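Local atomic coordinates of uncharacterized protein (Leishmania infantum, PDB entry 4TYZ), a protein that is of unknown function but carries a C-terminal GRAM domain of the PH-like clan and may bind or transfer sterols. Residues D20-A25 with R96-S101; I66-V71 with A77-T82. All blocks are in the same frame, centred on the assembly; numbering follows the deposited sequence. Where two conformers were deposited one is given.

Contact 1. Residues D20-A25 with R96-S101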
loop_
_atom_site.group_PDB
_atom_site.type_symbol
_atom_site.label_atom_id
_atom_site.label_comp_id
_atom_site.label_asym_id
_atom_site.label_seq_id
_atom_site.Cartn_x
_atom_site.Cartn_y
_atom_site.Cartn_z
ATOM N N ASP A 20 -2.444 9.816 4.042
ATOM C CA ASP A 20 -1.096 9.856 3.501
ATOM C C ASP A 20 -1.041 9.050 2.216
ATOM O O ASP A 20 -1.941 8.259 1.922
ATOM C CB ASP A 20 -0.078 9.320 4.513
ATOM C CG ASP A 20 1.232 10.092 4.493
ATOM O OD1 ASP A 20 1.921 10.116 5.537
ATOM O OD2 ASP A 20 1.572 10.674 3.442
ATOM N N SER A 21 0.013 9.261 1.444
ATOM C CA SER A 21 0.213 8.478 0.236
ATOM C C SER A 21 1.691 8.380 -0.071
ATOM O O SER A 21 2.474 9.251 0.311
ATOM C CB SER A 21 -0.535 9.082 -0.950
ATOM O OG SER A 21 -0.036 10.379 -1.236
ATOM N N PHE A 22 2.057 7.311 -0.770
ATOM C CA PHE A 22 3.454 6.979 -1.012
ATOM C C PHE A 22 3.661 6.371 -2.389
ATOM O O PHE A 22 2.865 5.549 -2.845
ATOM C CB PHE A 22 3.953 5.999 0.058
ATOM C CG PHE A 22 3.969 6.581 1.436
ATOM C CD1 PHE A 22 5.057 7.323 1.868
ATOM C CD2 PHE A 22 2.888 6.417 2.288
ATOM C CE1 PHE A 22 5.064 7.888 3.135
ATOM C CE2 PHE A 22 2.896 6.980 3.560
ATOM C CZ PHE A 22 3.986 7.716 3.972
ATOM N N ASN A 23 4.744 6.770 -3.044
ATOM C CA ASN A 23 5.163 6.102 -4.262
ATOM C C ASN A 23 5.745 4.735 -3.940
ATOM O O ASN A 23 6.579 4.609 -3.037
ATOM C CB ASN A 23 6.206 6.930 -4.992
ATOM C CG ASN A 23 5.670 8.272 -5.425
ATOM O OD1 ASN A 23 5.973 9.305 -4.822
ATOM N ND2 ASN A 23 4.849 8.265 -6.462
ATOM N N CYS A 24 5.320 3.720 -4.683
ATOM C CA CYS A 24 5.865 2.372 -4.535
ATOM C C CYS A 24 5.398 1.533 -5.707
ATOM O O CYS A 24 4.727 2.029 -6.609
ATOM C CB CYS A 24 5.448 1.719 -3.210
ATOM S SG CYS A 24 3.656 1.466 -3.057
ATOM N N ALA A 25 5.761 0.262 -5.703
ATOM C CA ALA A 25 5.315 -0.628 -6.750
ATOM C C ALA A 25 4.734 -1.865 -6.117
ATOM O O ALA A 25 5.189 -2.325 -5.074
ATOM C CB ALA A 25 6.448 -0.986 -7.692
ATOM N N ARG A 96 10.286 4.412 2.553
ATOM C CA ARG A 96 9.741 3.198 3.162
ATOM C C ARG A 96 9.514 3.322 4.662
ATOM O O ARG A 96 8.495 2.870 5.172
ATOM C CB ARG A 96 10.635 1.991 2.910
ATOM C CG ARG A 96 9.948 0.722 3.403
ATOM C CD ARG A 96 10.764 -0.505 3.174
ATOM N NE ARG A 96 12.007 -0.464 3.940
ATOM C CZ ARG A 96 12.664 -1.548 4.332
ATOM N NH1 ARG A 96 12.202 -2.754 4.026
ATOM N NH2 ARG A 96 13.793 -1.426 5.020
ATOM N N ASP A 97 10.470 3.913 5.365
ATOM C CA ASP A 97 10.328 4.071 6.811
ATOM C C ASP A 97 9.086 4.890 7.139
ATOM O O ASP A 97 8.312 4.531 8.027
ATOM C CB ASP A 97 11.575 4.727 7.409
ATOM C CG ASP A 97 12.765 3.797 7.426
ATOM O OD1 ASP A 97 12.558 2.568 7.332
ATOM O OD2 ASP A 97 13.903 4.296 7.544
ATOM N N GLN A 98 8.894 5.983 6.412
ATOM C CA GLN A 98 7.730 6.834 6.629
ATOM C C GLN A 98 6.451 6.083 6.287
ATOM O O GLN A 98 5.459 6.192 7.007
ATOM C CB GLN A 98 7.817 8.117 5.798
ATOM C CG GLN A 98 8.831 9.132 6.293
ATOM C CD GLN A 98 8.925 10.333 5.368
ATOM O OE1 GLN A 98 8.172 10.442 4.396
ATOM N NE2 GLN A 98 9.850 11.242 5.664
ATOM N N ALA A 99 6.477 5.324 5.192
ATOM C CA ALA A 99 5.305 4.542 4.778
ATOM C C ALA A 99 4.963 3.520 5.847
ATOM O O ALA A 99 3.800 3.355 6.220
ATOM C CB ALA A 99 5.551 3.838 3.437
ATOM N N TYR A 100 5.988 2.834 6.338
ATOM C CA TYR A 100 5.771 1.779 7.318
ATOM C C TYR A 100 5.216 2.387 8.605
ATOM O O TYR A 100 4.282 1.849 9.201
ATOM C CB TYR A 100 7.069 1.006 7.567
ATOM C CG TYR A 100 6.911 -0.126 8.544
ATOM C CD1 TYR A 100 6.497 -1.382 8.120
ATOM C CD2 TYR A 100 7.190 0.058 9.890
ATOM C CE1 TYR A 100 6.349 -2.427 9.022
ATOM C CE2 TYR A 100 7.059 -0.978 10.791
ATOM C CZ TYR A 100 6.633 -2.208 10.352
ATOM O OH TYR A 100 6.497 -3.237 11.264
ATOM N N SER A 101 5.764 3.530 9.007
ATOM C CA SER A 101 5.263 4.216 10.193
ATOM C C SER A 101 3.809 4.629 10.037
ATOM O O SER A 101 3.008 4.488 10.967
ATOM C CB SER A 101 6.123 5.437 10.500
ATOM O OG SER A 101 7.411 5.022 10.920
#
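Phe22, on strand 20-28, lays one face of its ring against Ala99 of helix 96-107, and the ring can be followed outward atom by atom. CB leaves the strand toward the helix, and CG is anti to the carbonyl carbon, beside the backbone N (chi1 -65°). At the base, CG meets the methyl of Ala99, Phe22 CG to Ala99 CB being 3.7 Å. Phe22 CD1 and Phe22 CD2 lie equally far from that methyl, each 3.9 Å from Ala99 CB, which puts the Ala99 methyl astride the CG end of the ring. Further out the ring meets backbone atoms of Ala99 and the side chain of Gln98: Phe22 CE1 is 3.6 Å from Ala99 N and 3.8 Å from Gln98 CB. The far atom, Phe22 CZ, comes to 3.5 Å from Ala99 CA. These distances describe a CH-pi contact, since Ala99 CA sits 3.6 Å from the centroid of the Phe22 ring and 14° off its normal. The closest CA atoms of the two segments, those of Phe22 and Ala99, are 6.5 Å apart, consistent with the small alanine side chain. Ile39 also touches Phe22, and Phe93 touches Ala99. A mainly apolar contact, with a helix CA over the ring face, implies that the C-terminal helix of this PH-like domain is held to the strand here largely by dispersion and burial of apolar surface.

Contact 2. Residues I66-V71 with A77-T82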
loop_
_atom_site.group_PDB
_atom_site.type_symbol
_atom_site.label_atom_id
_atom_site.label_comp_id
_atom_site.label_asym_id
_atom_site.label_seq_id
_atom_site.Cartn_x
_atom_site.Cartn_y
_atom_site.Cartn_z
ATOM N N ILE A 66 5.284 -6.525 7.522
ATOM C CA ILE A 66 6.717 -6.746 7.721
ATOM C C ILE A 66 7.541 -5.761 6.902
ATOM O O ILE A 66 7.253 -5.549 5.722
ATOM C CB ILE A 66 7.107 -8.172 7.320
ATOM C CG1 ILE A 66 6.378 -9.181 8.217
ATOM C CG2 ILE A 66 8.607 -8.359 7.374
ATOM C CD1 ILE A 66 6.612 -10.621 7.814
ATOM N N LYS A 67 8.539 -5.144 7.531
ATOM C CA LYS A 67 9.467 -4.268 6.828
ATOM C C LYS A 67 10.609 -5.154 6.352
ATOM O O LYS A 67 11.544 -5.429 7.105
ATOM C CB LYS A 67 9.959 -3.132 7.734
ATOM C CG LYS A 67 10.516 -1.941 6.972
ATOM C CD LYS A 67 11.398 -1.048 7.824
ATOM C CE LYS A 67 10.612 -0.211 8.824
ATOM N NZ LYS A 67 11.517 0.813 9.468
ATOM N N SER A 68 10.512 -5.618 5.108
ATOM C CA SER A 68 11.355 -6.701 4.598
ATOM C C SER A 68 12.848 -6.459 4.767
ATOM O O SER A 68 13.356 -5.374 4.484
ATOM C CB SER A 68 11.064 -6.950 3.113
ATOM O OG SER A 68 9.672 -7.040 2.865
ATOM N N LYS A 69 13.550 -7.485 5.236
ATOM C CA LYS A 69 14.997 -7.427 5.313
ATOM C C LYS A 69 15.611 -7.310 3.931
ATOM O O LYS A 69 15.098 -7.851 2.953
ATOM C CB LYS A 69 15.547 -8.658 6.024
ATOM C CG LYS A 69 15.107 -8.766 7.461
ATOM C CD LYS A 69 15.609 -10.053 8.072
ATOM C CE LYS A 69 15.988 -9.839 9.518
ATOM N NZ LYS A 69 17.136 -8.888 9.655
ATOM N N SER A 70 16.721 -6.598 3.865
ATOM C CA SER A 70 17.378 -6.337 2.601
ATOM C C SER A 70 18.819 -5.964 2.823
ATOM O O SER A 70 19.134 -5.208 3.737
ATOM C CB SER A 70 16.665 -5.213 1.854
ATOM O OG SER A 70 17.427 -4.794 0.740
ATOM N N VAL A 71 19.708 -6.488 1.992
ATOM C CA VAL A 71 21.049 -5.944 1.956
ATOM C C VAL A 71 21.321 -5.358 0.568
ATOM O O VAL A 71 22.465 -5.195 0.161
ATOM C CB VAL A 71 22.118 -7.005 2.313
ATOM C CG1 VAL A 71 21.979 -7.423 3.774
ATOM C CG2 VAL A 71 22.011 -8.208 1.391
ATOM N N ALA A 77 11.229 -2.879 0.479
ATOM C CA ALA A 77 9.915 -3.509 0.380
ATOM C C ALA A 77 9.191 -3.624 1.714
ATOM O O ALA A 77 9.804 -3.641 2.778
ATOM C CB ALA A 77 10.040 -4.891 -0.251
ATOM N N ILE A 78 7.870 -3.709 1.613
ATOM C CA ILE A 78 6.992 -3.983 2.737
ATOM C C ILE A 78 6.095 -5.144 2.336
ATOM O O ILE A 78 5.591 -5.189 1.213
ATOM C CB ILE A 78 6.117 -2.764 3.107
ATOM C CG1 ILE A 78 6.994 -1.646 3.664
ATOM C CG2 ILE A 78 5.026 -3.159 4.120
ATOM C CD1 ILE A 78 6.247 -0.332 3.890
ATOM N N GLU A 79 5.904 -6.083 3.249
ATOM C CA GLU A 79 5.040 -7.223 2.981
ATOM C C GLU A 79 3.814 -7.180 3.867
ATOM O O GLU A 79 3.917 -7.020 5.082
ATOM C CB GLU A 79 5.783 -8.535 3.206
ATOM C CG GLU A 79 6.983 -8.717 2.317
ATOM C CD GLU A 79 7.761 -9.967 2.662
ATOM O OE1 GLU A 79 7.126 -11.029 2.843
ATOM O OE2 GLU A 79 9.004 -9.883 2.765
ATOM N N VAL A 80 2.647 -7.318 3.245
ATOM C CA VAL A 80 1.387 -7.297 3.980
ATOM C C VAL A 80 0.748 -8.676 3.936
ATOM O O VAL A 80 0.490 -9.210 2.862
ATOM C CB VAL A 80 0.419 -6.254 3.404
ATOM C CG1 VAL A 80 -0.920 -6.304 4.145
ATOM C CG2 VAL A 80 1.030 -4.866 3.482
ATOM N N LYS A 81 0.534 -9.260 5.110
ATOM C CA LYS A 81 -0.070 -10.579 5.210
ATOM C C LYS A 81 -1.516 -10.437 5.641
ATOM O O LYS A 81 -1.809 -9.736 6.606
ATOM C CB LYS A 81 0.689 -11.459 6.204
ATOM C CG LYS A 81 2.151 -11.689 5.852
ATOM C CD LYS A 81 2.830 -12.568 6.897
ATOM C CE LYS A 81 2.069 -13.872 7.095
ATOM N NZ LYS A 81 2.638 -14.709 8.191
ATOM N N THR A 82 -2.417 -11.107 4.932
ATOM C CA THR A 82 -3.830 -11.007 5.285
ATOM C C THR A 82 -4.289 -12.162 6.171
ATOM O O THR A 82 -3.600 -13.174 6.304
ATOM C CB THR A 82 -4.724 -10.961 4.040
ATOM O OG1 THR A 82 -4.805 -12.262 3.456
ATOM C CG2 THR A 82 -4.152 -9.999 3.014
HETATM O O HOH W 1 13.340 -4.391 1.511
#
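In the beta hairpin of strands 62-67 and 78-82, toward its connecting loop, Ile66 and Glu79 form an antiparallel hydrogen-bonded pair. Both bonds of the pair are nearly straight: Ile66 N to Glu79 O is 2.8 Å and Glu79 N to Ile66 O is 2.9 Å, with 170° at each hydrogen and each donor in the carbonyl plane of its acceptor. Ile66 O has a further, weaker neighbour in Ile78 CA at 3.4 Å, a CA-H...O contact. In the sheet of this PH-like domain, 62-67 is an outermost strand, while 78-82 is bonded on its other flank to strand 87-91. Toward the loop, Ser68 N reaches Ala77 O at 3.1 Å, but the bond is bent to 137° at the hydrogen and the donor stands 37° out of the carbonyl plane. At the same two residues a water completes the pair, donating to Ser68 O and accepting from Ala77 N, with 2.8 Å between the water O and Ala77 N. Among the side chains, Glu79 is extended beyond CG and runs alongside Ser68; in the conformer given, Glu79 OE2 lies 2.9 Å from Ser68 OG, a placement that is doubtful because the side chain has a second conformer. Lys67 shares the face of the sheet bearing Ile78, and its NZ forms a salt bridge with Asp97 of helix 96-107.

Overall arrangement
From the N terminus, the chain passes helix 2-9 and enters strand 20-28, the first partner of contact 1. It then builds the remaining six strands of the antiparallel sheet before helix 96-107 returns to close that loop, 70 residues lying between segments 20-25 and 96-101. Contact 2 is nested wholly inside it as a short hairpin closure, with five residues between its segments. The two do not cross, yet they touch, their centres about 12 Å apart: Arg96 NH1 lies 2.8 Å from Ala77 O and 2.9 Å from Ser68 O, both probable hydrogen bonds, so one donor group serves both segments of contact 2. Helix 96-107 thereby bridges strand 20-28 and the edge hairpin.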